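Local coordinates for protein 3-dehydroquinate dehydratase (Zymomonas mobilis subsp. mobilis, PDB 6SMF) that catalyses the dehydration of 3-dehydroquinate to 3-dehydroshikimate in the shikimate pathway, probably as a trans elimination through an enolate intermediate, at residues Pro8-Leu13 / Ala75-Leu80; Glu69-Lys74 / Ala98-Val103. All blocks are in the same frame, centred on the assembly; numbering follows the deposited sequence.

Interaction 1: residues Pro8-Leu13 / Ala75-Leu80; sequences PTIFIL and AKAVIL
F11 and I79 join two parallel strands through their backbones: I79 N donates to F11 O at 2.8 Å, and I79 O in turn accepts L13 N at 2.8 Å, so both polar atoms of the I79 backbone are held by the 9-13 strand. At the other end of the pairing, K76 N makes a nearly straight bond (163°) to T9 O at 3.0 Å. The step between them is weaker, a bent bond from F11 N to A77 O.

The side chains pack on two faces. On one, CD1 of I79 lies 4.0 Å from CG2 of I10 and also meets CG1 of I12; I12 and I79 lie alongside each other with their branches aimed alike, while I10 slants across. The near-extended chi2 of I79 (164°) carries CD1 out to these two neighbours. On the other face, V78 splits its methyls: CG1 touches CD1 of L13 at 3.7 Å, and CG2 rests on CB of F11. CD1 of L80 comes 3.8 Å from CB of L13. From the loop, CB of A75 approaches the F11 ring obliquely at CD1.

This is an inner pair of the five-stranded parallel sheet (order 2-1-3-4-5) of the type II dehydroquinase fold, with helices on both faces. Helix 136-147 packs on I10, I12 and I79, helix 60-72 on F11, L13 and V78, and strand 51-56 bonds to the other edge of strand 9-14.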
ATOM      1  N   PRO A   8      -0.660  -7.282 -47.694  1.00110.53           N
ATOM      2  CA  PRO A   8      -0.249  -6.796 -46.388  1.00105.12           C
ATOM      3  C   PRO A   8       0.116  -8.003 -45.519  1.00100.17           C
ATOM      4  O   PRO A   8      -0.575  -8.984 -45.592  1.00 98.23           O
ATOM      5  CB  PRO A   8      -1.486  -6.071 -45.819  1.00104.34           C
ATOM      6  CG  PRO A   8      -2.383  -5.790 -46.999  1.00110.55           C
ATOM      7  CD  PRO A   8      -1.941  -6.708 -48.122  1.00114.78           C
ATOM      8  N   THR A   9       1.206  -7.929 -44.758  1.00 97.51           N
ATOM      9  CA  THR A   9       1.606  -9.029 -43.848  1.00 97.37           C
ATOM     10  C   THR A   9       1.237  -8.639 -42.401  1.00 93.73           C
ATOM     11  O   THR A   9       1.402  -7.470 -42.000  1.00 94.08           O
ATOM     12  CB  THR A   9       3.053  -9.476 -44.108  1.00101.47           C
ATOM     13  OG1 THR A   9       3.873  -8.869 -43.108  1.00103.27           O
ATOM     14  CG2 THR A   9       3.549  -9.190 -45.515  1.00107.64           C
ATOM     15  N   ILE A  10       0.664  -9.575 -41.651  1.00 90.69           N
ATOM     16  CA  ILE A  10       0.281  -9.346 -40.230  1.00 84.30           C
ATOM     17  C   ILE A  10       1.010 -10.371 -39.371  1.00 82.51           C
ATOM     18  O   ILE A  10       0.702 -11.562 -39.512  1.00 85.06           O
ATOM     19  CB  ILE A  10      -1.241  -9.421 -40.062  1.00 85.47           C
ATOM     20  CG1 ILE A  10      -1.952  -8.233 -40.701  1.00 89.01           C
ATOM     21  CG2 ILE A  10      -1.610  -9.526 -38.607  1.00 84.28           C
ATOM     22  CD1 ILE A  10      -3.442  -8.475 -40.860  1.00 91.54           C
ATOM     23  N   PHE A  11       1.938  -9.919 -38.531  1.00 83.47           N
ATOM     24  CA  PHE A  11       2.622 -10.749 -37.517  1.00 84.98           C
ATOM     25  C   PHE A  11       1.608 -11.134 -36.426  1.00 84.83           C
ATOM     26  O   PHE A  11       0.758 -10.309 -35.987  1.00 81.98           O
ATOM     27  CB  PHE A  11       3.804  -9.986 -36.928  1.00 88.21           C
ATOM     28  CG  PHE A  11       5.044 -10.011 -37.781  1.00 94.79           C
ATOM     29  CD1 PHE A  11       5.010  -9.570 -39.085  1.00100.47           C
ATOM     30  CD2 PHE A  11       6.252 -10.472 -37.270  1.00 96.77           C
ATOM     31  CE1 PHE A  11       6.147  -9.625 -39.872  1.00100.65           C
ATOM     32  CE2 PHE A  11       7.399 -10.480 -38.044  1.00 94.66           C
ATOM     33  CZ  PHE A  11       7.329 -10.090 -39.352  1.00 97.97           C
ATOM     34  N   ILE A  12       1.657 -12.404 -36.038  1.00 83.04           N
ATOM     35  CA  ILE A  12       0.870 -12.957 -34.911  1.00 77.78           C
ATOM     36  C   ILE A  12       1.887 -13.635 -34.008  1.00 75.72           C
ATOM     37  O   ILE A  12       2.484 -14.645 -34.448  1.00 74.86           O
ATOM     38  CB  ILE A  12      -0.204 -13.918 -35.415  1.00 79.31           C
ATOM     39  CG1 ILE A  12      -1.106 -13.251 -36.459  1.00 82.65           C
ATOM     40  CG2 ILE A  12      -0.991 -14.479 -34.244  1.00 76.69           C
ATOM     41  CD1 ILE A  12      -2.238 -14.132 -36.966  1.00 83.05           C
ATOM     42  N   LEU A  13       2.107 -13.047 -32.835  1.00 71.37           N
ATOM     43  CA  LEU A  13       3.223 -13.412 -31.946  1.00 74.79           C
ATOM     44  C   LEU A  13       2.663 -13.989 -30.647  1.00 70.54           C
ATOM     45  O   LEU A  13       1.878 -13.303 -29.988  1.00 71.33           O
ATOM     46  CB  LEU A  13       4.066 -12.164 -31.702  1.00 76.17           C
ATOM     47  CG  LEU A  13       4.664 -11.506 -32.936  1.00 80.69           C
ATOM     48  CD1 LEU A  13       5.444 -10.250 -32.553  1.00 80.63           C
ATOM     49  CD2 LEU A  13       5.558 -12.475 -33.682  1.00 81.53           C
ATOM     50  N   ALA A  75       5.171  -4.231 -41.801  1.00 94.40           N
ATOM     51  CA  ALA A  75       3.958  -5.038 -41.519  1.00 91.44           C
ATOM     52  C   ALA A  75       2.783  -4.103 -41.222  1.00 90.50           C
ATOM     53  O   ALA A  75       3.000  -2.979 -40.692  1.00 95.63           O
ATOM     54  CB  ALA A  75       4.196  -5.981 -40.369  1.00 89.71           C
ATOM     55  N   LYS A  76       1.577  -4.560 -41.543  1.00 89.63           N
ATOM     56  CA  LYS A  76       0.340  -3.752 -41.414  1.00 93.74           C
ATOM     57  C   LYS A  76      -0.094  -3.703 -39.946  1.00 89.62           C
ATOM     58  O   LYS A  76      -0.676  -2.669 -39.548  1.00 87.88           O
ATOM     59  CB  LYS A  76      -0.808  -4.353 -42.218  1.00 96.07           C
ATOM     60  CG  LYS A  76      -2.034  -3.458 -42.220  1.00 98.13           C
ATOM     61  CD  LYS A  76      -3.167  -3.967 -43.024  1.00102.33           C
ATOM     62  CE  LYS A  76      -3.864  -2.890 -43.846  1.00113.10           C
ATOM     63  NZ  LYS A  76      -4.786  -2.103 -43.003  1.00113.24           N
ATOM     64  N   ALA A  77       0.125  -4.803 -39.216  1.00 85.86           N
ATOM     65  CA  ALA A  77      -0.311  -4.978 -37.801  1.00 82.43           C
ATOM     66  C   ALA A  77       0.449  -6.114 -37.105  1.00 79.01           C
ATOM     67  O   ALA A  77       1.088  -6.939 -37.792  1.00 78.34           O
ATOM     68  CB  ALA A  77      -1.791  -5.235 -37.752  1.00 80.33           C
ATOM     69  N   VAL A  78       0.447  -6.100 -35.772  1.00 79.37           N
ATOM     70  CA  VAL A  78       0.892  -7.233 -34.907  1.00 75.49           C
ATOM     71  C   VAL A  78      -0.270  -7.616 -33.996  1.00 73.45           C
ATOM     72  O   VAL A  78      -0.884  -6.746 -33.358  1.00 73.31           O
ATOM     73  CB  VAL A  78       2.128  -6.907 -34.063  1.00 77.59           C
ATOM     74  CG1 VAL A  78       2.508  -8.062 -33.148  1.00 78.97           C
ATOM     75  CG2 VAL A  78       3.297  -6.521 -34.940  1.00 83.67           C
ATOM     76  N   ILE A  79      -0.576  -8.897 -33.979  1.00 73.28           N
ATOM     77  CA  ILE A  79      -1.494  -9.495 -32.988  1.00 70.52           C
ATOM     78  C   ILE A  79      -0.561 -10.153 -31.986  1.00 71.38           C
ATOM     79  O   ILE A  79       0.277 -10.951 -32.428  1.00 71.14           O
ATOM     80  CB  ILE A  79      -2.442 -10.476 -33.675  1.00 73.53           C
ATOM     81  CG1 ILE A  79      -3.387  -9.773 -34.663  1.00 77.33           C
ATOM     82  CG2 ILE A  79      -3.183 -11.287 -32.644  1.00 73.22           C
ATOM     83  CD1 ILE A  79      -4.092 -10.727 -35.665  1.00 80.21           C
ATOM     84  N   LEU A  80      -0.635  -9.745 -30.719  1.00 69.50           N
ATOM     85  CA  LEU A  80       0.348 -10.145 -29.685  1.00 67.19           C
ATOM     86  C   LEU A  80      -0.385 -10.749 -28.496  1.00 64.15           C
ATOM     87  O   LEU A  80      -1.230 -10.076 -27.912  1.00 60.18           O
ATOM     88  CB  LEU A  80       1.162  -8.924 -29.246  1.00 65.61           C
ATOM     89  CG  LEU A  80       2.158  -9.194 -28.127  1.00 62.36           C
ATOM     90  CD1 LEU A  80       3.151 -10.291 -28.537  1.00 64.09           C
ATOM     91  CD2 LEU A  80       2.870  -7.897 -27.742  1.00 65.83           C
TER

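Interaction 2: residues Glu69-Lys74 / Ala98-Val103; sequences EAQAVK and AITVPV
Q71, in the last turn of helix 60-72, reaches across to the loop I99-V101 and carries most of this contact. The apolar part comes first. CG2 of V101 sits 3.7 Å from CA of Q71 and 3.9 Å from its CG, and the two side chains pass one another running opposite ways. The same methyl lies 4.0 Å from the carbonyl oxygen of A70, one residue back. Nearer the helix that ends at A98, CB of Q71 packs on I99, with CB to CB at 4.0 Å.

For the polar end of Q71, chi1 (-152°) sets CG anti to the backbone N, beside V101, and the extended chi2 (-159°) carries CD on to the loop. CD lies 3.8 Å from both CA of I99 and N of T100, placing the amide beside the I99-T100 peptide and close to the T100 hydroxyl.

Backbone bonds finish the helix itself. Its end is a Schellman motif: K74 turns to positive phi (49°), K74 N bonds back to Q71 O at 3.2 Å, and A75 N probably to A70 O. The turn sends the chain away from the helix while Q71 stays facing the loop.

Further out, A98 packs on L20 of a second subunit and T100 on R24 of that subunit, the predicted transition-state stabiliser. Within the chain, A70 and V101 both rest on V78 of strand 77-81, so the end of helix 60-72 and the loop between helix 90-98 and strand 103-107 lie together over the same strand.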
ATOM      1  N   GLU A  69      11.154  -6.351 -35.821  1.00 87.12           N
ATOM      2  CA  GLU A  69      11.224  -6.965 -37.171  1.00 89.30           C
ATOM      3  C   GLU A  69       9.942  -6.614 -37.937  1.00 88.43           C
ATOM      4  O   GLU A  69      10.032  -6.343 -39.165  1.00 88.57           O
ATOM      5  CB  GLU A  69      11.422  -8.476 -37.052  1.00 92.19           C
ATOM      6  CG  GLU A  69      11.501  -9.222 -38.389  1.00 95.70           C
ATOM      7  CD  GLU A  69      11.584 -10.737 -38.272  1.00 96.59           C
ATOM      8  OE1 GLU A  69      11.946 -11.244 -37.153  1.00 94.64           O
ATOM      9  OE2 GLU A  69      11.310 -11.402 -39.297  1.00 98.72           O
ATOM     10  N   ALA A  70       8.791  -6.597 -37.268  1.00 82.28           N
ATOM     11  CA  ALA A  70       7.530  -6.214 -37.931  1.00 84.00           C
ATOM     12  C   ALA A  70       7.636  -4.761 -38.394  1.00 87.02           C
ATOM     13  O   ALA A  70       7.190  -4.478 -39.508  1.00 88.05           O
ATOM     14  CB  ALA A  70       6.340  -6.406 -37.055  1.00 81.13           C
ATOM     15  N   GLN A  71       8.240  -3.865 -37.618  1.00 88.87           N
ATOM     16  CA  GLN A  71       8.327  -2.462 -38.105  1.00 95.16           C
ATOM     17  C   GLN A  71       9.263  -2.373 -39.315  1.00 96.51           C
ATOM     18  O   GLN A  71       8.951  -1.584 -40.227  1.00100.90           O
ATOM     19  CB  GLN A  71       8.768  -1.464 -37.039  1.00 97.55           C
ATOM     20  CG  GLN A  71       8.214  -0.077 -37.332  1.00 99.62           C
ATOM     21  CD  GLN A  71       9.018   0.975 -36.622  1.00106.32           C
ATOM     22  OE1 GLN A  71      10.198   0.761 -36.329  1.00103.93           O
ATOM     23  NE2 GLN A  71       8.395   2.114 -36.346  1.00114.57           N
ATOM     24  N   ALA A  72      10.348  -3.155 -39.328  1.00 94.40           N
ATOM     25  CA  ALA A  72      11.444  -3.111 -40.335  1.00 95.76           C
ATOM     26  C   ALA A  72      10.914  -3.545 -41.704  1.00 99.54           C
ATOM     27  O   ALA A  72      11.454  -3.144 -42.729  1.00104.69           O
ATOM     28  CB  ALA A  72      12.567  -4.016 -39.894  1.00 92.54           C
ATOM     29  N   VAL A  73       9.855  -4.342 -41.682  1.00101.88           N
ATOM     30  CA  VAL A  73       9.270  -5.099 -42.822  1.00102.46           C
ATOM     31  C   VAL A  73       7.973  -4.388 -43.238  1.00101.20           C
ATOM     32  O   VAL A  73       7.267  -4.893 -44.125  1.00 95.32           O
ATOM     33  CB  VAL A  73       9.106  -6.552 -42.327  1.00104.74           C
ATOM     34  CG1 VAL A  73       7.779  -7.196 -42.700  1.00109.05           C
ATOM     35  CG2 VAL A  73      10.311  -7.402 -42.736  1.00101.68           C
ATOM     36  N   LYS A  74       7.692  -3.242 -42.600  1.00102.20           N
ATOM     37  CA  LYS A  74       6.480  -2.394 -42.770  1.00105.95           C
ATOM     38  C   LYS A  74       5.207  -3.244 -42.700  1.00102.32           C
ATOM     39  O   LYS A  74       4.256  -2.963 -43.462  1.00105.31           O
ATOM     40  CB  LYS A  74       6.573  -1.626 -44.082  1.00117.13           C
ATOM     41  CG  LYS A  74       7.924  -0.964 -44.324  1.00126.63           C
ATOM     42  CD  LYS A  74       7.979   0.530 -44.095  1.00131.97           C
ATOM     43  CE  LYS A  74       8.713   1.169 -45.253  1.00139.22           C
ATOM     44  NZ  LYS A  74       8.505   2.632 -45.280  1.00146.49           N
ATOM     45  N   ALA A  98       7.535   2.182 -29.165  1.00 70.74           N
ATOM     46  CA  ALA A  98       8.641   2.692 -30.031  1.00 72.09           C
ATOM     47  C   ALA A  98       8.289   2.476 -31.506  1.00 74.82           C
ATOM     48  O   ALA A  98       8.602   3.349 -32.294  1.00 82.30           O
ATOM     49  CB  ALA A  98       9.933   2.000 -29.707  1.00 70.36           C
ATOM     50  N   ILE A  99       7.644   1.356 -31.838  1.00 73.25           N
ATOM     51  CA  ILE A  99       7.271   1.002 -33.243  1.00 78.79           C
ATOM     52  C   ILE A  99       5.962   1.699 -33.616  1.00 80.31           C
ATOM     53  O   ILE A  99       5.182   2.000 -32.718  1.00 82.56           O
ATOM     54  CB  ILE A  99       7.180  -0.517 -33.447  1.00 75.00           C
ATOM     55  CG1 ILE A  99       5.931  -1.119 -32.789  1.00 74.81           C
ATOM     56  CG2 ILE A  99       8.469  -1.156 -32.982  1.00 74.83           C
ATOM     57  CD1 ILE A  99       5.740  -2.599 -33.042  1.00 74.68           C
ATOM     58  N   THR A 100       5.775   1.958 -34.907  1.00 84.07           N
ATOM     59  CA  THR A 100       4.600   2.654 -35.494  1.00 88.95           C
ATOM     60  C   THR A 100       3.516   1.674 -35.938  1.00 87.56           C
ATOM     61  O   THR A 100       2.417   2.127 -36.226  1.00 87.04           O
ATOM     62  CB  THR A 100       4.943   3.399 -36.784  1.00 94.84           C
ATOM     63  OG1 THR A 100       6.246   3.955 -36.627  1.00 90.79           O
ATOM     64  CG2 THR A 100       3.903   4.459 -37.071  1.00 99.27           C
ATOM     65  N   VAL A 101       3.858   0.400 -36.096  1.00 87.05           N
ATOM     66  CA  VAL A 101       2.904  -0.688 -36.448  1.00 83.42           C
ATOM     67  C   VAL A 101       1.909  -0.828 -35.300  1.00 80.49           C
ATOM     68  O   VAL A 101       2.332  -1.093 -34.176  1.00 74.70           O
ATOM     69  CB  VAL A 101       3.643  -2.019 -36.669  1.00 83.30           C
ATOM     70  CG1 VAL A 101       2.682  -3.152 -37.011  1.00 80.82           C
ATOM     71  CG2 VAL A 101       4.729  -1.880 -37.719  1.00 88.57           C
ATOM     72  N   PRO A 102       0.580  -0.747 -35.551  1.00 79.44           N
ATOM     73  CA  PRO A 102      -0.410  -1.026 -34.516  1.00 75.31           C
ATOM     74  C   PRO A 102      -0.294  -2.450 -33.952  1.00 72.74           C
ATOM     75  O   PRO A 102      -0.056  -3.368 -34.703  1.00 71.72           O
ATOM     76  CB  PRO A 102      -1.782  -0.876 -35.167  1.00 78.11           C
ATOM     77  CG  PRO A 102      -1.526  -0.391 -36.602  1.00 84.31           C
ATOM     78  CD  PRO A 102      -0.035  -0.477 -36.860  1.00 83.74           C
ATOM     79  N   VAL A 103      -0.459  -2.570 -32.635  1.00 69.97           N
ATOM     80  CA  VAL A 103      -0.468  -3.857 -31.896  1.00 69.62           C
ATOM     81  C   VAL A 103      -1.864  -4.071 -31.292  1.00 70.17           C
ATOM     82  O   VAL A 103      -2.422  -3.149 -30.651  1.00 69.76           O
ATOM     83  CB  VAL A 103       0.626  -3.881 -30.828  1.00 68.73           C
ATOM     84  CG1 VAL A 103       0.635  -5.207 -30.073  1.00 70.27           C
ATOM     85  CG2 VAL A 103       1.980  -3.582 -31.426  1.00 70.48           C
TER

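From the N terminus, strand 9-14 comes first and pairs with residues 75-80, so interaction 1 closes a loop of 61 residues that contains strand 51-56 and helix 60-72. Interaction 2 starts inside that loop, at 69-74, and closes beyond it at 98-103, after strand 77-81 and helix 90-98; the two contacts therefore cross. They meet at segment 75-80, which follows 69-74 directly: V78 N probably bonds to P102 O, while CG1 of V101 packs on CA of A77. Together they tie the end of helix 60-72 to strands 9-14 and 77-81, and the lead-in to strand 103-107 to strand 77-81.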